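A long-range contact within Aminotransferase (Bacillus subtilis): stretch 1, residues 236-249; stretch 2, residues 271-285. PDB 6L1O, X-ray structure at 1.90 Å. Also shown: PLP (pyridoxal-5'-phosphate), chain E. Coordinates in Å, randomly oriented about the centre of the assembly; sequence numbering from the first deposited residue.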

# COMPACT_ATOMS: atom_id res chain seq x y z
N SER B 236 6.83 -10.67 8.25
CA SER B 236 6.54 -9.29 8.71
C SER B 236 7.58 -8.72 9.70
O SER B 236 8.11 -9.43 10.55
CB SER B 236 5.15 -9.25 9.35
OG SER B 236 4.85 -7.93 9.82
N PHE B 237 7.80 -7.41 9.64
CA PHE B 237 8.63 -6.76 10.63
C PHE B 237 7.85 -6.50 11.93
O PHE B 237 8.45 -6.22 12.93
CB PHE B 237 9.21 -5.45 10.05
CG PHE B 237 10.34 -5.67 9.07
CD1 PHE B 237 11.66 -5.62 9.45
CD2 PHE B 237 10.04 -5.97 7.75
CE1 PHE B 237 12.69 -5.90 8.53
CE2 PHE B 237 11.03 -6.21 6.82
CZ PHE B 237 12.36 -6.22 7.21
N SER B 238 6.52 -6.64 11.88
CA SER B 238 5.64 -6.11 12.91
C SER B 238 5.87 -6.73 14.26
O SER B 238 6.12 -6.03 15.23
CB SER B 238 4.15 -6.24 12.51
OG SER B 238 3.90 -5.48 11.34
N LYS B 239 5.89 -8.07 14.30
CA LYS B 239 6.02 -8.76 15.58
C LYS B 239 7.47 -8.97 15.97
O LYS B 239 7.82 -8.85 17.10
CB LYS B 239 5.28 -10.10 15.53
CG LYS B 239 3.81 -10.00 15.12
CD LYS B 239 3.11 -8.80 15.75
CE LYS B 239 1.67 -8.70 15.40
NZ LYS B 239 1.33 -9.38 14.14
N THR B 240 8.32 -9.33 15.02
CA THR B 240 9.69 -9.66 15.32
C THR B 240 10.43 -8.49 15.93
O THR B 240 11.19 -8.65 16.87
CB THR B 240 10.44 -10.13 14.05
OG1 THR B 240 9.83 -11.33 13.57
CG2 THR B 240 11.89 -10.42 14.38
N PHE B 241 10.16 -7.31 15.43
CA PHE B 241 10.96 -6.14 15.77
C PHE B 241 10.21 -5.04 16.44
O PHE B 241 10.72 -3.90 16.57
CB PHE B 241 11.62 -5.60 14.49
CG PHE B 241 12.57 -6.58 13.85
CD1 PHE B 241 13.77 -6.89 14.45
CD2 PHE B 241 12.25 -7.18 12.62
CE1 PHE B 241 14.64 -7.81 13.86
CE2 PHE B 241 13.14 -8.02 12.01
CZ PHE B 241 14.34 -8.34 12.65
N ASN B 242 8.99 -5.33 16.92
CA ASN B 242 8.11 -4.27 17.44
C ASN B 242 8.02 -3.11 16.42
O ASN B 242 8.23 -1.90 16.74
CB ASN B 242 8.66 -3.73 18.78
CG ASN B 242 8.72 -4.75 19.86
OD1 ASN B 242 7.96 -5.68 19.90
ND2 ASN B 242 9.66 -4.56 20.79
N MET B 243 7.75 -3.47 15.17
CA MET B 243 7.63 -2.48 14.09
C MET B 243 6.25 -2.47 13.44
O MET B 243 6.10 -2.11 12.24
CB MET B 243 8.72 -2.75 13.04
CG MET B 243 10.11 -2.36 13.51
SD MET B 243 11.43 -2.84 12.40
CE MET B 243 11.31 -1.46 11.25
N ALA B 244 5.21 -2.78 14.23
CA ALA B 244 3.86 -2.91 13.71
C ALA B 244 3.40 -1.67 13.00
O ALA B 244 2.74 -1.77 11.93
CB ALA B 244 2.88 -3.34 14.80
N GLY B 245 3.78 -0.50 13.53
CA GLY B 245 3.35 0.76 12.99
C GLY B 245 4.12 1.18 11.72
O GLY B 245 3.67 2.03 10.98
N TRP B 246 5.28 0.58 11.53
CA TRP B 246 6.16 0.91 10.40
C TRP B 246 5.68 0.39 9.04
O TRP B 246 6.02 0.98 7.99
CB TRP B 246 7.53 0.41 10.62
CG TRP B 246 8.23 0.97 11.84
CD1 TRP B 246 7.83 0.90 13.16
CD2 TRP B 246 9.50 1.63 11.85
NE1 TRP B 246 8.80 1.48 13.98
CE2 TRP B 246 9.81 1.94 13.20
CE3 TRP B 246 10.41 1.99 10.85
CZ2 TRP B 246 10.98 2.60 13.55
CZ3 TRP B 246 11.62 2.62 11.22
CH2 TRP B 246 11.87 2.94 12.54
N ARG B 247 4.87 -0.65 9.06
CA ARG B 247 4.22 -1.23 7.86
C ARG B 247 5.22 -1.79 6.85
O ARG B 247 5.37 -1.25 5.76
CB ARG B 247 3.29 -0.22 7.19
CG ARG B 247 2.31 0.51 8.13
CD ARG B 247 1.49 -0.39 8.98
NE ARG B 247 0.82 -1.45 8.21
CZ ARG B 247 0.79 -2.71 8.53
NH1 ARG B 247 1.40 -3.14 9.64
NH2 ARG B 247 0.17 -3.59 7.75
N MET B 248 5.96 -2.81 7.24
CA MET B 248 6.91 -3.44 6.35
C MET B 248 6.85 -4.95 6.43
O MET B 248 6.68 -5.52 7.52
CB MET B 248 8.33 -2.95 6.64
CG MET B 248 8.56 -1.49 6.12
SD MET B 248 10.27 -1.02 6.24
CE MET B 248 10.41 -0.88 7.96
N ALA B 249 6.98 -5.61 5.27
CA ALA B 249 6.93 -7.03 5.17
C ALA B 249 7.56 -7.48 3.86
O ALA B 249 7.79 -6.64 2.97
CB ALA B 249 5.48 -7.52 5.30
N1 PLP E . -0.31 -12.74 9.98
C2 PLP E . -0.81 -12.99 11.21
C2A PLP E . -1.50 -14.28 11.53
C3 PLP E . -0.79 -11.96 12.22
O3 PLP E . -1.30 -12.11 13.45
C4 PLP E . -0.11 -10.76 11.87
C4A PLP E . -0.43 -9.61 12.80
C5 PLP E . 0.41 -10.57 10.53
C6 PLP E . 0.31 -11.63 9.63
C5A PLP E . 1.20 -9.36 10.13
O4P PLP E . 0.52 -8.18 10.12
P PLP E . 1.22 -6.85 9.46
O1P PLP E . 0.23 -6.36 8.47
O2P PLP E . 2.60 -7.17 8.91
O3P PLP E . 1.38 -5.92 10.63
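Stretch 2, residues 271-285: GMFGGLQQAASAALS

Stretch 2 lies on stretch 1 as a helix that begins after the N-cap residue Phe273 and is preceded by Met272 in an extended conformation and by Gly271, whose positive phi of 59° favours glycine. Stretch 1 is less regular: a weakly bonded helix at about 237-240 gives way to turns and loop. The contact is apolar, with no hydrogen bond crossing it, and buries 496 Å² summed over both sides.

Ser236 caps the first turn, its OG accepting from Ser238 N at 2.9 Å, and takes no part in the contact; its OG also donates to PLP O2P (2.5 Å). Phe237 points toward the helix and reaches the turn around Ala280, with CZ 3.6 Å from Ala280 CB and CE1 3.7 Å from Leu284 CD2; Ala283 CB lies at the ring edge. Ser238 and Lys239 are out of reach of stretch 2 and serve the cofactor instead, Ser238 OG donating to PLP O3P (2.7 Å), while Lys239 NZ lies 2.2 Å from PLP C4A, too close for a non-bonded contact. One turn on from Phe237, Phe241 again faces the helix. Ala283 CB sits 3.7 Å from the centroid of the Phe241 ring and almost exactly on its normal, a CH-pi contact that the small alanine side chain makes over the ring face. Met243 adds a looser contact, SD to Ala283 CB at 4.2 Å.

The chain then turns back along the helix toward its N-terminal end. Trp246 packs against successive turns, CE3 3.6 Å from Leu276 CD2 and CZ3 3.6 Å from Ala279 CB. The end of Arg247 leads away, to the PLP phosphate. Met248, the residue most covered by stretch 2, completes the contact: its SD lies 3.8 Å from both Leu276 CB and Ala280 CB, and its CG 3.6 Å from Met272 CE.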

# COMPACT_ATOMS: atom_id res chain seq x y z
N GLY B 271 7.97 1.45 -5.04
CA GLY B 271 8.73 1.06 -3.85
C GLY B 271 8.14 1.61 -2.57
O GLY B 271 6.93 1.71 -2.41
N MET B 272 9.02 1.96 -1.66
CA MET B 272 8.67 2.58 -0.41
C MET B 272 9.85 3.46 0.08
O MET B 272 10.95 3.34 -0.44
CB MET B 272 8.33 1.51 0.58
CG MET B 272 9.35 0.43 0.77
SD MET B 272 9.10 -0.52 2.31
CE MET B 272 8.82 0.86 3.40
N PHE B 273 9.62 4.33 1.05
CA PHE B 273 10.62 5.28 1.49
C PHE B 273 11.92 4.59 1.84
O PHE B 273 11.95 3.64 2.61
CB PHE B 273 10.10 6.13 2.66
CG PHE B 273 11.03 7.23 3.09
CD1 PHE B 273 11.41 8.21 2.20
CD2 PHE B 273 11.50 7.31 4.41
CE1 PHE B 273 12.24 9.25 2.60
CE2 PHE B 273 12.30 8.36 4.81
CZ PHE B 273 12.70 9.30 3.89
N GLY B 274 13.01 5.04 1.21
CA GLY B 274 14.29 4.37 1.45
C GLY B 274 14.78 4.50 2.89
O GLY B 274 15.58 3.71 3.33
N GLY B 275 14.29 5.50 3.61
CA GLY B 275 14.61 5.63 5.03
C GLY B 275 14.07 4.43 5.78
O GLY B 275 14.74 3.86 6.63
N LEU B 276 12.84 4.03 5.43
CA LEU B 276 12.25 2.81 5.96
C LEU B 276 13.01 1.55 5.55
O LEU B 276 13.19 0.65 6.33
CB LEU B 276 10.79 2.72 5.54
CG LEU B 276 9.81 3.71 6.19
CD1 LEU B 276 8.45 3.51 5.54
CD2 LEU B 276 9.73 3.48 7.69
N GLN B 277 13.44 1.48 4.30
CA GLN B 277 14.19 0.33 3.82
C GLN B 277 15.50 0.16 4.57
O GLN B 277 15.90 -0.95 4.86
CB GLN B 277 14.43 0.41 2.30
CG GLN B 277 13.11 0.47 1.50
CD GLN B 277 13.30 0.23 0.02
OE1 GLN B 277 13.90 -0.78 -0.40
NE2 GLN B 277 12.81 1.18 -0.79
N GLN B 278 16.19 1.26 4.83
CA GLN B 278 17.42 1.22 5.56
C GLN B 278 17.17 0.78 7.01
O GLN B 278 17.93 0.03 7.55
CB GLN B 278 18.08 2.61 5.53
CG GLN B 278 19.39 2.67 6.25
CD GLN B 278 20.32 3.80 5.73
OE1 GLN B 278 20.34 4.10 4.55
NE2 GLN B 278 21.09 4.40 6.64
N ALA B 279 16.07 1.21 7.61
CA ALA B 279 15.73 0.72 8.96
C ALA B 279 15.46 -0.77 8.94
O ALA B 279 15.86 -1.52 9.85
CB ALA B 279 14.54 1.49 9.51
N ALA B 280 14.77 -1.24 7.90
CA ALA B 280 14.47 -2.65 7.77
C ALA B 280 15.74 -3.47 7.64
O ALA B 280 15.90 -4.56 8.23
CB ALA B 280 13.55 -2.91 6.59
N SER B 281 16.70 -2.92 6.92
CA SER B 281 17.94 -3.59 6.72
C SER B 281 18.77 -3.62 8.04
O SER B 281 19.43 -4.61 8.30
CB SER B 281 18.73 -2.90 5.59
OG SER B 281 20.00 -3.43 5.60
N ALA B 282 18.66 -2.57 8.85
CA ALA B 282 19.36 -2.51 10.13
C ALA B 282 18.67 -3.48 11.09
O ALA B 282 19.32 -4.08 11.89
CB ALA B 282 19.38 -1.11 10.69
N ALA B 283 17.35 -3.68 10.95
CA ALA B 283 16.65 -4.69 11.74
C ALA B 283 17.14 -6.09 11.48
O ALA B 283 17.50 -6.83 12.39
CB ALA B 283 15.14 -4.58 11.58
N LEU B 284 17.26 -6.42 10.20
CA LEU B 284 17.62 -7.73 9.80
C LEU B 284 19.09 -8.03 10.11
O LEU B 284 19.46 -9.16 10.43
CB LEU B 284 17.41 -7.91 8.30
CG LEU B 284 15.97 -7.78 7.79
CD1 LEU B 284 15.93 -7.89 6.27
CD2 LEU B 284 15.08 -8.78 8.51
N SER B 285 19.95 -7.04 9.93
CA SER B 285 21.37 -7.24 10.11
C SER B 285 21.76 -7.06 11.57
O SER B 285 22.91 -7.33 11.97
CB SER B 285 22.19 -6.30 9.23
OG SER B 285 21.98 -4.93 9.61